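PDB 3LD3: inorganic pyrophosphatase from Anaplasma phagocytophilum, which probably catalyses the magnesium-dependent hydrolysis of inorganic pyrophosphate into two phosphate ions. Local coordinates for residues Gly30-Ala33 and Pro34-Asn38; Pro100-Pro103 and Gly104-Ile107; Ser150-Leu153 and Asp154-His158. All blocks are in the same frame, centred on the assembly; numbering follows the deposited sequence. Where two conformers were deposited one is given.

Contact 1 of 3, residues Gly30-Ala33 and Pro34-Asn38; sequences GSNA and PEEVN
The methyl of Ala33 lies against one branch of Val37, its CB 3.9 Å from Val37 CG1. That branch is turned anti to the valine's own carbonyl carbon (chi1 -63°), which points it at the alanine methyl; a side chain no larger than a methyl fits against the first residue of the strand. The turn that puts Ala33 there is a type I beta turn from Gly30 to Ala33, followed by a cis peptide bond to Pro34, a residue well suited to this geometry. The chain thus folds back, and Glu36 N donates to Asn32 O at 3.2 Å. The N-H points almost straight at the oxygen (172°) but reaches it from above the carbonyl plane, 56° out of it. Glu35 N adds a weak bond to the same oxygen. A water links the two limbs of the bend, giving a hydrogen to Glu36 O and accepting one from Asn32 N. Gly30 has a positive phi, at which a CB would be jammed against the preceding carbonyl oxygen, so glycine suits it; its CA is 3.6 Å from Asn38 ND2, which hydrogen-bonds to Gly28 O. Around this bend, Ile191 of helix 180-195 touches Ala33, Ile187 touches both Pro34 and Val37, and Lys184 forms a salt bridge to Glu35, while Val37 pairs with Val109 of strand 106-119.

Contact 2 of 3, residues Pro100-Pro103 and Gly104-Ile107; sequences PVMP and GAVI
Val101 CG1 meets the methyl of Ala105 at 3.8 Å, an apolar contact across the base of a type II beta turn, Val101 lying just before its first residue, Met102, and Ala105 being its last. The turn leads into strand 106-119 of the beta barrel, an OB-like fold in this pyrophosphatase family. The valine places CG1 opposite its backbone N (chi1 176°), and so aims that branch at Ala105. Its other branch, CG2, faces further along the strand, 4.4 Å from Ile107 CD1, where the extended isoleucine chain supplies length that the alanine lacks. A small residue suits position 105, because its methyl also has Met102 beside it: Met102 CG is 4.1 Å from Ala105 CB. The valine and isoleucine both rest on Ile41 of the neighbouring strand 37-41.

Outward from this patch come the two corner residues. Pro103 has the negative phi that its ring imposes and that the first corner of a type II turn requires. Gly104 follows with a positive phi of 94°, a value that sets an ordinary side chain against the preceding carbonyl oxygen, and that glycine adopts easily. The flexible methionine suits a place where subunits meet, since Met102 packs on Pro103 of the second subunit and on Met102 of the third.

At the polar edge the backbone groups of the turn find their partners. Tyr52 OH of the second subunit hydrogen-bonds to Met102 N, while Gly104 and Ala105 pair with Ile41 and hold the turn against strand 37-41. The turn itself is closed by Ala105 N donating to Met102 O at 3.1 Å, the donor tilted 33° from the carbonyl plane.

Contact 3 of 3, residues Ser150-Leu153 and Asp154-His158; sequences SSFL and DSISH
Phe152 O accepts two hydrogen bonds in the alpha helix 150-162: one from Ile156 N at 3.1 Å, four residues on, and a second from Ser155 OG at 2.7 Å. The hydroxyl comes in the carbonyl plane and uses a lone pair, whereas the peptide N-H is tilted 21° from that plane, so the two donors reach the oxygen by different directions. Serine suits this place because its short side chain can fold back on its own helix: OG lies between the backbone N and the carbonyl carbon (chi1 83°), within reach of the carbonyl three residues earlier. Ser155 was modelled in two conformers, so this bond describes one of them.

The same i to i+4 pattern continues on either side. Asp154 N donates to Ser150 O at 2.8 Å, and Ser155 N to Ser151 O and Ser157 N to Leu153 O make the same regular helical bond.

Different faces of the helix meet different parts of the assembly. Leu153 and Ile156 face inward, touching Leu128 of strand 122-131 and Trp177 of strand 172-179, while Asp154 and Ser155 meet Leu166 and Pro68 of the fourth subunit. Phe152 has CG opposite its own N and beside the carbonyl carbon (chi1 177°), and its ring packs on Cys75 and Leu96, with Tyr138 of the fifth subunit against it as well. One turn on, Ile156 crosses the ring obliquely: its CG1 lies over one face, and its CD1 sits 3.8 Å from Phe152 CE2.

Overall arrangement
From the N terminus, contact 1 comes first, where the bend of residues 30-36 turns the chain into strand 37-41. Contact 2 follows where the loop after strand 92-95 turns into strand 106-119. Contact 3 lies later still, inside helix 150-162. All three are in series; none nests within or crosses another. Contacts 1 and 2 join at neighbouring strands of one sheet, where Asn38 CB lies 4.0 Å from Val106 CG1. Contact 3 lies on the opposite side of the chain's centre from contact 1, their centres about 26 Å apart, and its helix packs on strands 106-119, 122-131 and 172-179 of the same sheet.

Contact 1 of 3, residues Gly30-Ala33 and Pro34-Asn38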
loop_
_atom_site.group_PDB
_atom_site.type_symbol
_atom_site.label_atom_id
_atom_site.label_comp_id
_atom_site.label_asym_id
_atom_site.label_seq_id
_atom_site.Cartn_x
_atom_site.Cartn_y
_atom_site.Cartn_z
ATOM N N GLY A 30 -25.951 12.006 15.021
ATOM C CA GLY A 30 -25.110 13.063 15.625
ATOM C C GLY A 30 -25.913 14.031 16.483
ATOM O O GLY A 30 -27.009 14.435 16.080
ATOM N N SER A 31 -25.392 14.391 17.658
ATOM C CA SER A 31 -26.130 15.289 18.553
ATOM C C SER A 31 -26.326 16.671 17.931
ATOM O O SER A 31 -27.305 17.372 18.256
ATOM C CB SER A 31 -25.439 15.424 19.912
ATOM O OG SER A 31 -24.134 15.957 19.754
ATOM N N ASN A 32 -25.401 17.069 17.046
ATOM C CA ASN A 32 -25.477 18.377 16.384
ATOM C C ASN A 32 -25.957 18.287 14.940
ATOM O O ASN A 32 -25.742 19.205 14.160
ATOM C CB ASN A 32 -24.121 19.089 16.419
ATOM C CG ASN A 32 -23.705 19.466 17.817
ATOM O OD1 ASN A 32 -22.606 19.127 18.264
ATOM N ND2 ASN A 32 -24.599 20.115 18.538
ATOM N N ALA A 33 -26.650 17.203 14.599
ATOM C CA ALA A 33 -27.212 17.044 13.236
ATOM C C ALA A 33 -28.274 18.125 13.036
ATOM O O ALA A 33 -28.965 18.494 13.973
ATOM C CB ALA A 33 -27.830 15.643 13.068
ATOM N N PRO A 34 -28.392 18.656 11.828
ATOM C CA PRO A 34 -27.679 18.326 10.609
ATOM C C PRO A 34 -26.398 19.130 10.363
ATOM O O PRO A 34 -25.780 18.960 9.321
ATOM C CB PRO A 34 -28.728 18.658 9.527
ATOM C CG PRO A 34 -29.398 19.853 10.082
ATOM C CD PRO A 34 -29.490 19.610 11.567
ATOM N N GLU A 35 -26.001 20.007 11.281
ATOM C CA GLU A 35 -24.810 20.852 11.102
ATOM C C GLU A 35 -23.520 20.019 11.092
ATOM O O GLU A 35 -22.604 20.292 10.332
ATOM C CB GLU A 35 -24.720 21.924 12.190
ATOM C CG GLU A 35 -25.959 22.822 12.292
ATOM C CD GLU A 35 -26.198 23.623 11.030
ATOM O OE1 GLU A 35 -25.212 24.090 10.416
ATOM O OE2 GLU A 35 -27.380 23.800 10.662
ATOM N N GLU A 36 -23.463 19.032 11.976
ATOM C CA GLU A 36 -22.417 17.989 11.955
ATOM C C GLU A 36 -23.125 16.652 12.135
ATOM O O GLU A 36 -24.047 16.538 12.946
ATOM C CB GLU A 36 -21.382 18.198 13.089
ATOM C CG GLU A 36 -20.519 19.439 12.899
ATOM C CD GLU A 36 -19.610 19.787 14.061
ATOM O OE1 GLU A 36 -19.680 19.145 15.113
ATOM O OE2 GLU A 36 -18.844 20.764 13.912
ATOM N N VAL A 37 -22.677 15.638 11.399
ATOM C CA VAL A 37 -23.343 14.353 11.419
ATOM C C VAL A 37 -22.305 13.261 11.499
ATOM O O VAL A 37 -21.147 13.475 11.108
ATOM C CB VAL A 37 -24.240 14.126 10.163
ATOM C CG1 VAL A 37 -25.401 15.177 10.107
ATOM C CG2 VAL A 37 -23.430 14.226 8.856
ATOM N N ASN A 38 -22.734 12.108 12.001
ATOM C CA ASN A 38 -21.911 10.903 12.010
ATOM C C ASN A 38 -22.072 10.135 10.702
ATOM O O ASN A 38 -23.192 9.960 10.194
ATOM C CB ASN A 38 -22.313 9.980 13.175
ATOM C CG ASN A 38 -22.145 10.606 14.519
ATOM O OD1 ASN A 38 -21.272 11.459 14.707
ATOM N ND2 ASN A 38 -22.955 10.160 15.515
HETATM O O HOH W 1 -23.219 15.857 15.612
HETATM O O HOH W 2 -21.178 17.239 16.601
#

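Contact 2 of 3, residues Pro100-Pro103 and Gly104-Ile107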
loop_
_atom_site.group_PDB
_atom_site.type_symbol
_atom_site.label_atom_id
_atom_site.label_comp_id
_atom_site.label_asym_id
_atom_site.label_seq_id
_atom_site.Cartn_x
_atom_site.Cartn_y
_atom_site.Cartn_z
ATOM N N PRO A 100 -7.337 8.100 3.633
ATOM C CA PRO A 100 -8.458 7.164 3.659
ATOM C C PRO A 100 -8.828 6.803 5.074
ATOM O O PRO A 100 -7.940 6.704 5.934
ATOM C CB PRO A 100 -7.917 5.948 2.922
ATOM C CG PRO A 100 -6.814 6.464 2.139
ATOM C CD PRO A 100 -6.189 7.524 2.929
ATOM N N VAL A 101 -10.109 6.567 5.300
ATOM C CA VAL A 101 -10.627 6.106 6.564
ATOM C C VAL A 101 -11.123 4.671 6.353
ATOM O O VAL A 101 -11.856 4.381 5.384
ATOM C CB VAL A 101 -11.790 6.999 7.025
ATOM C CG1 VAL A 101 -12.435 6.471 8.312
ATOM C CG2 VAL A 101 -11.343 8.498 7.192
ATOM N N MET A 102 -10.785 3.783 7.267
ATOM C CA MET A 102 -11.085 2.395 7.079
ATOM C C MET A 102 -12.578 2.092 7.180
ATOM O O MET A 102 -13.312 2.725 7.955
ATOM C CB MET A 102 -10.305 1.551 8.084
ATOM C CG MET A 102 -10.793 1.646 9.440
ATOM S SD MET A 102 -9.771 0.561 10.536
ATOM C CE MET A 102 -9.992 -1.007 10.021
ATOM N N PRO A 103 -13.037 1.086 6.423
ATOM C CA PRO A 103 -14.450 0.718 6.542
ATOM C C PRO A 103 -14.776 0.286 7.945
ATOM O O PRO A 103 -13.967 -0.408 8.604
ATOM C CB PRO A 103 -14.617 -0.440 5.548
ATOM C CG PRO A 103 -13.535 -0.230 4.567
ATOM C CD PRO A 103 -12.378 0.370 5.329
ATOM N N GLY A 104 -15.937 0.701 8.408
ATOM C CA GLY A 104 -16.398 0.402 9.732
ATOM C C GLY A 104 -16.085 1.478 10.764
ATOM O O GLY A 104 -16.687 1.483 11.850
ATOM N N ALA A 105 -15.156 2.385 10.456
ATOM C CA ALA A 105 -14.916 3.530 11.333
ATOM C C ALA A 105 -16.010 4.592 11.171
ATOM O O ALA A 105 -16.610 4.723 10.125
ATOM C CB ALA A 105 -13.568 4.142 11.069
ATOM N N VAL A 106 -16.230 5.339 12.227
ATOM C CA VAL A 106 -17.240 6.394 12.274
ATOM C C VAL A 106 -16.510 7.717 12.297
ATOM O O VAL A 106 -15.513 7.888 13.018
ATOM C CB VAL A 106 -18.135 6.303 13.503
ATOM C CG1 VAL A 106 -19.332 7.285 13.352
ATOM C CG2 VAL A 106 -18.611 4.868 13.731
ATOM N N ILE A 107 -16.992 8.678 11.518
ATOM C CA ILE A 107 -16.360 10.000 11.507
ATOM C C ILE A 107 -17.430 11.082 11.552
ATOM O O ILE A 107 -18.481 10.945 10.934
ATOM C CB ILE A 107 -15.404 10.161 10.292
ATOM C CG1 ILE A 107 -14.682 11.525 10.285
ATOM C CG2 ILE A 107 -16.140 9.937 8.932
ATOM C CD1 ILE A 107 -13.624 11.652 9.196
#

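Contact 3 of 3, residues Ser150-Leu153 and Asp154-His158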
loop_
_atom_site.group_PDB
_atom_site.type_symbol
_atom_site.label_atom_id
_atom_site.label_comp_id
_atom_site.label_asym_id
_atom_site.label_seq_id
_atom_site.Cartn_x
_atom_site.Cartn_y
_atom_site.Cartn_z
ATOM N N SER A 150 -13.577 22.734 -9.214
ATOM C CA SER A 150 -14.640 22.263 -10.094
ATOM C C SER A 150 -14.277 20.946 -10.759
ATOM O O SER A 150 -15.152 20.130 -10.984
ATOM C CB SER A 150 -15.031 23.338 -11.133
ATOM O OG SER A 150 -13.940 23.659 -11.960
ATOM N N SER A 151 -12.993 20.735 -11.049
ATOM C CA SER A 151 -12.557 19.498 -11.665
ATOM C C SER A 151 -12.836 18.322 -10.731
ATOM O O SER A 151 -13.215 17.247 -11.187
ATOM C CB SER A 151 -11.069 19.528 -12.071
ATOM O OG SER A 151 -10.206 19.873 -10.994
ATOM N N PHE A 152 -12.671 18.541 -9.424
ATOM C CA PHE A 152 -12.949 17.482 -8.436
ATOM C C PHE A 152 -14.450 17.212 -8.346
ATOM O O PHE A 152 -14.896 16.064 -8.318
ATOM C CB PHE A 152 -12.376 17.847 -7.085
ATOM C CG PHE A 152 -12.690 16.854 -6.002
ATOM C CD1 PHE A 152 -12.125 15.581 -6.044
ATOM C CD2 PHE A 152 -13.562 17.178 -4.975
ATOM C CE1 PHE A 152 -12.408 14.656 -5.021
ATOM C CE2 PHE A 152 -13.852 16.254 -3.964
ATOM C CZ PHE A 152 -13.282 15.022 -3.999
ATOM N N LEU A 153 -15.242 18.285 -8.312
ATOM C CA LEU A 153 -16.682 18.135 -8.291
ATOM C C LEU A 153 -17.164 17.394 -9.529
ATOM O O LEU A 153 -18.023 16.529 -9.437
ATOM C CB LEU A 153 -17.362 19.486 -8.198
ATOM C CG LEU A 153 -17.089 20.306 -6.932
ATOM C CD1 LEU A 153 -17.669 21.706 -7.051
ATOM C CD2 LEU A 153 -17.661 19.588 -5.725
ATOM N N ASP A 154 -16.588 17.752 -10.683
ATOM C CA ASP A 154 -16.901 17.078 -11.931
ATOM C C ASP A 154 -16.481 15.594 -11.917
ATOM O O ASP A 154 -17.165 14.775 -12.508
ATOM C CB ASP A 154 -16.246 17.814 -13.108
ATOM C CG ASP A 154 -16.912 19.159 -13.416
ATOM O OD1 ASP A 154 -18.011 19.481 -12.882
ATOM O OD2 ASP A 154 -16.311 19.922 -14.197
ATOM N N SER A 155 -15.362 15.250 -11.266
ATOM C CA SER A 155 -14.975 13.833 -11.109
ATOM C C SER A 155 -16.039 13.054 -10.334
ATOM O O SER A 155 -16.318 11.886 -10.641
ATOM C CB SER A 155 -13.583 13.664 -10.440
ATOM O OG SER A 155 -13.634 13.739 -9.015
ATOM N N ILE A 156 -16.648 13.686 -9.328
ATOM C CA ILE A 156 -17.710 13.013 -8.584
ATOM C C ILE A 156 -18.928 12.779 -9.466
ATOM O O ILE A 156 -19.462 11.667 -9.488
ATOM C CB ILE A 156 -18.100 13.785 -7.308
ATOM C CG1 ILE A 156 -16.906 13.838 -6.356
ATOM C CG2 ILE A 156 -19.306 13.157 -6.650
ATOM C CD1 ILE A 156 -17.170 14.777 -5.126
ATOM N N SER A 157 -19.375 13.819 -10.190
ATOM C CA SER A 157 -20.498 13.685 -11.124
ATOM C C SER A 157 -20.202 12.590 -12.159
ATOM O O SER A 157 -21.054 11.757 -12.468
ATOM C CB SER A 157 -20.789 15.003 -11.851
ATOM O OG SER A 157 -21.133 16.065 -10.972
ATOM N N HIS A 158 -18.984 12.616 -12.696
ATOM C CA HIS A 158 -18.538 11.636 -13.682
ATOM C C HIS A 158 -18.584 10.199 -13.103
ATOM O O HIS A 158 -19.071 9.241 -13.753
ATOM C CB HIS A 158 -17.141 12.049 -14.173
ATOM C CG HIS A 158 -16.525 11.114 -15.149
ATOM N ND1 HIS A 158 -15.966 9.915 -14.767
ATOM C CD2 HIS A 158 -16.381 11.189 -16.497
ATOM C CE1 HIS A 158 -15.488 9.297 -15.831
ATOM N NE2 HIS A 158 -15.759 10.037 -16.902
#